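Local coordinates for protein aspartate-semialdehyde dehydrogenase (Vibrio cholerae, PDB 2R00) that catalyses the NADPH-dependent reductive dephosphorylation of L-aspartyl-4-phosphate to L-aspartate-semialdehyde, a step on the way to lysine, methionine and threonine, at residues N128-I134 / G319-A324; Q135-L140 / L309-A313; V154-V160 / N232-V238. All coordinates share one frame. Residue numbers count along the deposited sequence, not the author numbering.

The three contacts illustrate how a two-domain dehydrogenase assembles its active site where domains meet. Helix 131-147 supplies one side of contacts 1 and 2, whose centres lie about 12 Å apart: its first turn, with catalytic Cys131, meets helix 316-335 in contact 1, and the next lies on strand 306-313 in contact 2. Contact 3, a strand pair in the same sheet as 306-313, is centred about 14 Å from contact 2 and about 17 Å from contact 1. Ser132 OG packs 3.8 Å from Thr156 CG2, and Trp310 CZ3 3.6 Å from Tyr157 CE1. Gln135 is hydrogen-bonded to His244, the predicted proton acceptor; Thr156 packs on it; contact 3 contributes predicted substrate-binding residues Gln158 and Arg237.

Contact 1: N128-I134 / G319-A324; sequences NPNCSTI and GAATNA
Residues 128-130 run extended, with psi between 128° and 173°, and turn into a helix at Cys131 (phi/psi -55/-37), whereas 319-324 is regular helix throughout. The CA atoms come nearest between Cys131 and Ala320, at 5.5 Å, and between Asn128 and Ala324, at 6.1 Å. Asn130 is the N-cap: its OD1 accepts from Ser132 N at 3.1 Å, and its carbonyl O receives Ile134 N at 2.9 Å. This capped turn follows strand 125-127 of the nucleotide-binding domain and presents Cys131, the residue that forms the acyl-thioester intermediate, at the helix N-terminus, where the helix dipole is positive. Cys131 takes chi1 t, so SG lies 4.2 Å from Ala320 N and 4.4 Å from Gly319 CA; an ideal CB on Gly319 would stand a tight 3.1 Å from that sulfur. Ile134, m at chi1 and t at chi2, packs CD1 3.7 Å from Asn323 CB and 4.4 Å from Ala320 CA. Asn323, chi1 t, points toward 128-134, its ND2 lying 3.6 Å from Pro129 CD and donating to the carbonyl of Val108. Asn128, also t, directs its side chain at the turn formed by Ala320, Asn323 and Ala324, while its backbone O accepts from Arg100, predicted to bind phosphate.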
# COMPACT_ATOMS: atom_id res chain seq x y z
N ASN A 128 -3.84 -21.83 14.10
CA ASN A 128 -4.51 -20.55 13.87
C ASN A 128 -3.60 -19.78 12.92
O ASN A 128 -2.40 -19.69 13.19
CB ASN A 128 -4.63 -19.78 15.21
CG ASN A 128 -5.74 -18.72 15.23
OD1 ASN A 128 -5.53 -17.57 15.65
ND2 ASN A 128 -6.94 -19.11 14.82
N PRO A 129 -4.14 -19.26 11.79
CA PRO A 129 -3.28 -18.54 10.87
C PRO A 129 -2.88 -17.14 11.35
O PRO A 129 -3.38 -16.64 12.36
CB PRO A 129 -4.11 -18.44 9.57
CG PRO A 129 -5.29 -19.34 9.77
CD PRO A 129 -5.52 -19.35 11.27
N ASN A 130 -1.97 -16.53 10.59
CA ASN A 130 -1.55 -15.16 10.78
C ASN A 130 -2.75 -14.23 10.56
O ASN A 130 -3.54 -14.46 9.64
CB ASN A 130 -0.44 -14.87 9.77
CG ASN A 130 0.35 -13.63 10.12
OD1 ASN A 130 -0.15 -12.52 10.03
ND2 ASN A 130 1.61 -13.82 10.52
N CYS A 131 -2.90 -13.20 11.40
CA CYS A 131 -4.03 -12.24 11.25
C CYS A 131 -4.09 -11.63 9.85
O CYS A 131 -5.18 -11.45 9.32
CB CYS A 131 -4.03 -11.14 12.32
SG CYS A 131 -5.63 -10.18 12.47
N SER A 132 -2.93 -11.36 9.25
CA SER A 132 -2.85 -10.92 7.86
C SER A 132 -3.57 -11.88 6.90
O SER A 132 -4.31 -11.44 6.02
CB SER A 132 -1.40 -10.81 7.42
OG SER A 132 -0.86 -9.54 7.74
N THR A 133 -3.32 -13.17 7.07
CA THR A 133 -3.91 -14.21 6.22
C THR A 133 -5.40 -14.39 6.53
O THR A 133 -6.20 -14.55 5.62
CB THR A 133 -3.20 -15.57 6.41
OG1 THR A 133 -1.78 -15.39 6.28
CG2 THR A 133 -3.68 -16.58 5.38
N ILE A 134 -5.75 -14.38 7.82
CA ILE A 134 -7.15 -14.40 8.24
C ILE A 134 -7.95 -13.27 7.56
O ILE A 134 -8.93 -13.52 6.86
CB ILE A 134 -7.30 -14.31 9.77
CG1 ILE A 134 -6.63 -15.52 10.45
CG2 ILE A 134 -8.79 -14.20 10.18
CD1 ILE A 134 -6.49 -15.38 11.97
N GLY A 319 -8.76 -10.05 16.41
CA GLY A 319 -8.98 -10.84 15.20
C GLY A 319 -8.41 -12.24 15.34
O GLY A 319 -9.10 -13.23 15.07
N ALA A 320 -7.16 -12.32 15.77
CA ALA A 320 -6.48 -13.60 16.04
C ALA A 320 -7.21 -14.43 17.10
O ALA A 320 -7.45 -15.62 16.91
CB ALA A 320 -5.06 -13.34 16.47
N ALA A 321 -7.57 -13.77 18.20
CA ALA A 321 -8.21 -14.44 19.33
C ALA A 321 -9.58 -14.98 18.93
O ALA A 321 -9.92 -16.11 19.25
CB ALA A 321 -8.31 -13.50 20.50
N THR A 322 -10.35 -14.15 18.22
CA THR A 322 -11.67 -14.52 17.74
C THR A 322 -11.64 -15.69 16.76
O THR A 322 -12.49 -16.59 16.83
CB THR A 322 -12.37 -13.31 17.09
OG1 THR A 322 -12.50 -12.27 18.08
CG2 THR A 322 -13.75 -13.68 16.55
N ASN A 323 -10.67 -15.70 15.84
CA ASN A 323 -10.56 -16.82 14.90
C ASN A 323 -10.38 -18.14 15.64
O ASN A 323 -11.04 -19.14 15.33
CB ASN A 323 -9.40 -16.60 13.91
CG ASN A 323 -9.52 -17.48 12.69
OD1 ASN A 323 -10.30 -17.20 11.78
ND2 ASN A 323 -8.73 -18.56 12.65
N ALA A 324 -9.50 -18.11 16.64
CA ALA A 324 -9.20 -19.24 17.52
C ALA A 324 -10.42 -19.75 18.27
O ALA A 324 -10.65 -20.95 18.36
CB ALA A 324 -8.11 -18.84 18.52

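Contact 2: Q135-L140 / L309-A313; sequences QMLVAL and LWVVA
Gln135 lays its side chain along the end of the strand: CB sits 4.0 Å from Val311 CG1, and farther out OE1 comes to 3.3 Å from Ala313 CB, with NE2 3.9 Å from Val312 C. Its chi1 of -93° lies between wells and chi2 is t, an extended course that carries the amide to Ala313. There OE1 accepts a hydrogen bond from ND1 of His244, the predicted proton acceptor, so this packing residue also contacts the active-site machinery. The backbone beneath is helical across 135-140, where Leu140 N donates to Met136 O at 2.9 Å, and a strand across 309-313. Their axes approach to 8.8 Å and their N-to-C directions make 132°, with a signed crossing angle of the same value; Gln135 and Val311 bring their CA atoms to 6.8 Å. A helix laid obliquely on one face of a mixed beta-sheet is the general theme, and here the sheet belongs to the C-terminal dimerization domain. Alternation along the strand sends Leu309, Val311 and Ala313 toward the helix, while Val312 points away and, like Trp310, packs against the second subunit. Ala139, one turn after Gln135, points toward the strand and is small enough for close approach: its CB lies 3.8 Å from Val311 CG2 and 3.9 Å from Leu309 CD1. Leu309, with chi1 p, places CD1 near Ala139 and CD2 near Leu140. Leu140 leaves its backbone sideways, but CD1 swings back to 4.1 Å from Leu309 CD2.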
# COMPACT_ATOMS: atom_id res chain seq x y z
N GLN A 135 -7.49 -12.03 7.75
CA GLN A 135 -8.12 -10.83 7.17
C GLN A 135 -8.39 -11.00 5.68
O GLN A 135 -9.52 -10.80 5.22
CB GLN A 135 -7.17 -9.64 7.31
CG GLN A 135 -7.30 -8.75 8.53
CD GLN A 135 -6.18 -7.71 8.59
OE1 GLN A 135 -5.35 -7.76 9.50
NE2 GLN A 135 -6.14 -6.79 7.61
N MET A 136 -7.35 -11.36 4.94
CA MET A 136 -7.41 -11.45 3.48
C MET A 136 -8.36 -12.56 3.01
O MET A 136 -9.15 -12.37 2.08
CB MET A 136 -6.01 -11.64 2.88
CG MET A 136 -5.99 -11.68 1.35
SD MET A 136 -4.36 -11.85 0.60
CE MET A 136 -3.93 -13.54 0.99
N LEU A 137 -8.26 -13.71 3.66
CA LEU A 137 -9.02 -14.89 3.27
C LEU A 137 -10.53 -14.75 3.52
O LEU A 137 -11.35 -15.23 2.73
CB LEU A 137 -8.47 -16.13 3.96
CG LEU A 137 -7.44 -16.86 3.09
CD1 LEU A 137 -6.42 -17.54 3.92
CD2 LEU A 137 -8.12 -17.88 2.20
N VAL A 138 -10.89 -14.10 4.62
CA VAL A 138 -12.28 -13.76 4.87
C VAL A 138 -12.83 -12.88 3.73
O VAL A 138 -13.87 -13.18 3.15
CB VAL A 138 -12.46 -13.11 6.26
CG1 VAL A 138 -13.84 -12.48 6.39
CG2 VAL A 138 -12.28 -14.18 7.35
N ALA A 139 -12.10 -11.82 3.40
CA ALA A 139 -12.50 -10.90 2.34
C ALA A 139 -12.56 -11.52 0.94
O ALA A 139 -13.42 -11.16 0.16
CB ALA A 139 -11.59 -9.66 2.33
N LEU A 140 -11.65 -12.44 0.63
CA LEU A 140 -11.52 -12.99 -0.72
C LEU A 140 -12.41 -14.19 -1.03
O LEU A 140 -12.74 -14.44 -2.18
CB LEU A 140 -10.06 -13.37 -1.00
CG LEU A 140 -9.18 -12.43 -1.83
CD1 LEU A 140 -9.52 -10.97 -1.65
CD2 LEU A 140 -7.70 -12.68 -1.56
N LEU A 309 -9.26 -4.13 -3.55
CA LEU A 309 -9.89 -3.79 -2.27
C LEU A 309 -8.81 -3.62 -1.22
O LEU A 309 -7.70 -4.14 -1.37
CB LEU A 309 -10.88 -4.88 -1.83
CG LEU A 309 -10.34 -6.30 -1.59
CD1 LEU A 309 -11.14 -7.00 -0.53
CD2 LEU A 309 -10.31 -7.11 -2.86
N TRP A 310 -9.14 -2.89 -0.16
CA TRP A 310 -8.30 -2.77 1.02
C TRP A 310 -9.02 -3.38 2.21
O TRP A 310 -10.24 -3.28 2.31
CB TRP A 310 -7.96 -1.31 1.32
CG TRP A 310 -6.89 -0.74 0.42
CD1 TRP A 310 -6.92 -0.65 -0.95
CD2 TRP A 310 -5.64 -0.17 0.83
NE1 TRP A 310 -5.76 -0.07 -1.41
CE2 TRP A 310 -4.96 0.24 -0.35
CE3 TRP A 310 -5.02 0.03 2.07
CZ2 TRP A 310 -3.70 0.84 -0.31
CZ3 TRP A 310 -3.78 0.63 2.11
CH2 TRP A 310 -3.13 1.03 0.92
N VAL A 311 -8.25 -4.01 3.08
CA VAL A 311 -8.79 -4.76 4.21
C VAL A 311 -8.04 -4.28 5.44
O VAL A 311 -6.81 -4.20 5.43
CB VAL A 311 -8.58 -6.29 4.02
CG1 VAL A 311 -9.24 -7.06 5.15
CG2 VAL A 311 -9.11 -6.74 2.69
N VAL A 312 -8.79 -3.93 6.48
CA VAL A 312 -8.21 -3.39 7.70
C VAL A 312 -8.66 -4.19 8.93
O VAL A 312 -9.79 -4.67 9.00
CB VAL A 312 -8.53 -1.86 7.86
CG1 VAL A 312 -8.14 -1.34 9.23
CG2 VAL A 312 -7.80 -1.04 6.78
N ALA A 313 -7.74 -4.36 9.87
CA ALA A 313 -8.05 -4.80 11.23
C ALA A 313 -7.55 -3.72 12.18
O ALA A 313 -6.35 -3.39 12.17
CB ALA A 313 -7.37 -6.11 11.56

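Contact 3: V154-V160 / N232-V238; sequences VTTYQSV and NPTCVRV
Val154 opens a parallel pairing, strand axes 4.6 Å apart at 33°, at the edge, within this chain, of the mixed sheet of the dimerization domain. Val154 N donates to Asn232 O (3.1 Å), and Val154 O accepts from Thr234 N (2.7 Å). Thr155, Thr234, Tyr157 and Val236 lie on the face that meets the second subunit; water 1 joins Thr155 OG1 (2.7 Å) and, weakly, Thr234 OG1 (3.3 Å), itself bonded to Arg298 of that subunit. Thr156 N donates to Thr234 O and Thr156 O accepts from Val236 N, both at 2.9 Å. Tyr157 packs CB 3.9 Å from Val238 CG1, its OH hydrogen-bonded to OH of the second subunit's Tyr157. Gln158 N reaches Val236 O (3.3 Å), while its O takes Val238 N (2.8 Å). Gln158 and Arg237, predicted to bind substrate, share the Thr156 face; Gln158 NE2 donates to Glu212 and water 2, Arg237 NH2 weakly to Gln158 OE1 (3.4 Å). Ser159 O lies over the guanidinium, 3.0 Å from Arg237 CZ. Val160 N donates to Val238 O at 3.0 Å.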
# COMPACT_ATOMS: atom_id res chain seq x y z
N VAL A 154 -0.71 -8.84 -2.99
CA VAL A 154 -1.14 -8.23 -1.74
C VAL A 154 0.03 -7.53 -1.04
O VAL A 154 1.14 -8.08 -0.96
CB VAL A 154 -1.82 -9.27 -0.80
CG1 VAL A 154 -0.89 -10.48 -0.48
CG2 VAL A 154 -2.36 -8.60 0.48
N THR A 155 -0.25 -6.33 -0.53
CA THR A 155 0.69 -5.58 0.30
C THR A 155 0.10 -5.44 1.71
O THR A 155 -1.04 -5.00 1.86
CB THR A 155 0.99 -4.17 -0.29
OG1 THR A 155 1.52 -4.32 -1.61
CG2 THR A 155 2.01 -3.43 0.57
N THR A 156 0.87 -5.85 2.73
CA THR A 156 0.45 -5.71 4.12
C THR A 156 1.27 -4.63 4.79
O THR A 156 2.43 -4.41 4.44
CB THR A 156 0.60 -7.03 4.95
OG1 THR A 156 1.99 -7.35 5.14
CG2 THR A 156 -0.11 -8.20 4.28
N TYR A 157 0.67 -3.97 5.78
CA TYR A 157 1.28 -2.83 6.43
C TYR A 157 1.19 -3.02 7.94
O TYR A 157 0.11 -3.24 8.48
CB TYR A 157 0.56 -1.54 6.05
CG TYR A 157 0.45 -1.27 4.57
CD1 TYR A 157 -0.70 -1.61 3.87
CD2 TYR A 157 1.47 -0.63 3.88
CE1 TYR A 157 -0.83 -1.35 2.51
CE2 TYR A 157 1.36 -0.35 2.52
CZ TYR A 157 0.21 -0.71 1.84
OH TYR A 157 0.09 -0.45 0.49
N GLN A 158 2.34 -2.93 8.60
CA GLN A 158 2.42 -2.98 10.05
C GLN A 158 3.58 -2.11 10.52
O GLN A 158 4.49 -1.82 9.75
CB GLN A 158 2.59 -4.42 10.54
CG GLN A 158 3.82 -5.12 10.00
CD GLN A 158 3.80 -6.62 10.25
OE1 GLN A 158 3.39 -7.09 11.31
NE2 GLN A 158 4.24 -7.39 9.25
N SER A 159 3.53 -1.72 11.79
CA SER A 159 4.55 -0.85 12.40
C SER A 159 5.93 -1.49 12.36
O SER A 159 6.05 -2.71 12.48
CB SER A 159 4.19 -0.61 13.86
OG SER A 159 4.23 -1.84 14.56
N VAL A 160 6.97 -0.67 12.24
CA VAL A 160 8.34 -1.18 12.34
C VAL A 160 8.68 -1.67 13.75
O VAL A 160 9.46 -2.60 13.92
CB VAL A 160 9.39 -0.16 11.77
CG1 VAL A 160 9.40 1.14 12.56
CG2 VAL A 160 10.80 -0.79 11.72
N ASN A 232 1.41 -13.26 -4.43
CA ASN A 232 2.60 -12.42 -4.50
C ASN A 232 2.53 -11.32 -3.44
O ASN A 232 2.00 -10.24 -3.71
CB ASN A 232 2.71 -11.85 -5.91
CG ASN A 232 2.73 -12.95 -6.97
OD1 ASN A 232 3.64 -13.77 -6.98
ND2 ASN A 232 1.71 -12.99 -7.82
N PRO A 233 3.00 -11.61 -2.21
CA PRO A 233 2.92 -10.64 -1.13
C PRO A 233 4.11 -9.69 -1.03
O PRO A 233 5.25 -10.07 -1.38
CB PRO A 233 2.87 -11.52 0.14
CG PRO A 233 2.91 -12.96 -0.35
CD PRO A 233 3.55 -12.88 -1.71
N THR A 234 3.83 -8.48 -0.56
CA THR A 234 4.84 -7.52 -0.17
C THR A 234 4.52 -7.10 1.26
O THR A 234 3.48 -6.51 1.53
CB THR A 234 4.86 -6.29 -1.10
OG1 THR A 234 5.04 -6.73 -2.45
CG2 THR A 234 6.03 -5.36 -0.73
N CYS A 235 5.39 -7.47 2.19
CA CYS A 235 5.15 -7.21 3.59
C CYS A 235 6.00 -6.01 3.99
O CYS A 235 7.22 -6.10 4.07
CB CYS A 235 5.45 -8.46 4.43
SG CYS A 235 4.34 -9.84 3.97
N VAL A 236 5.31 -4.89 4.21
CA VAL A 236 5.94 -3.58 4.36
C VAL A 236 5.86 -3.11 5.80
O VAL A 236 4.83 -3.24 6.47
CB VAL A 236 5.26 -2.55 3.41
CG1 VAL A 236 5.68 -1.14 3.74
CG2 VAL A 236 5.62 -2.86 1.97
N ARG A 237 6.97 -2.56 6.30
CA ARG A 237 6.95 -1.97 7.62
C ARG A 237 6.79 -0.46 7.47
O ARG A 237 7.45 0.18 6.64
CB ARG A 237 8.22 -2.31 8.39
CG ARG A 237 7.92 -3.02 9.70
CD ARG A 237 7.88 -4.53 9.55
NE ARG A 237 6.98 -5.17 10.52
CZ ARG A 237 7.26 -5.40 11.81
NH1 ARG A 237 8.43 -5.03 12.33
NH2 ARG A 237 6.36 -5.98 12.60
N VAL A 238 5.88 0.10 8.25
CA VAL A 238 5.68 1.55 8.22
C VAL A 238 6.22 2.25 9.49
O VAL A 238 6.05 1.71 10.60
CB VAL A 238 4.23 1.99 7.79
CG1 VAL A 238 3.31 0.80 7.50
CG2 VAL A 238 3.61 3.00 8.74
O HOH W 1 3.75 -3.70 -2.99
O HOH W 2 3.79 -6.05 6.78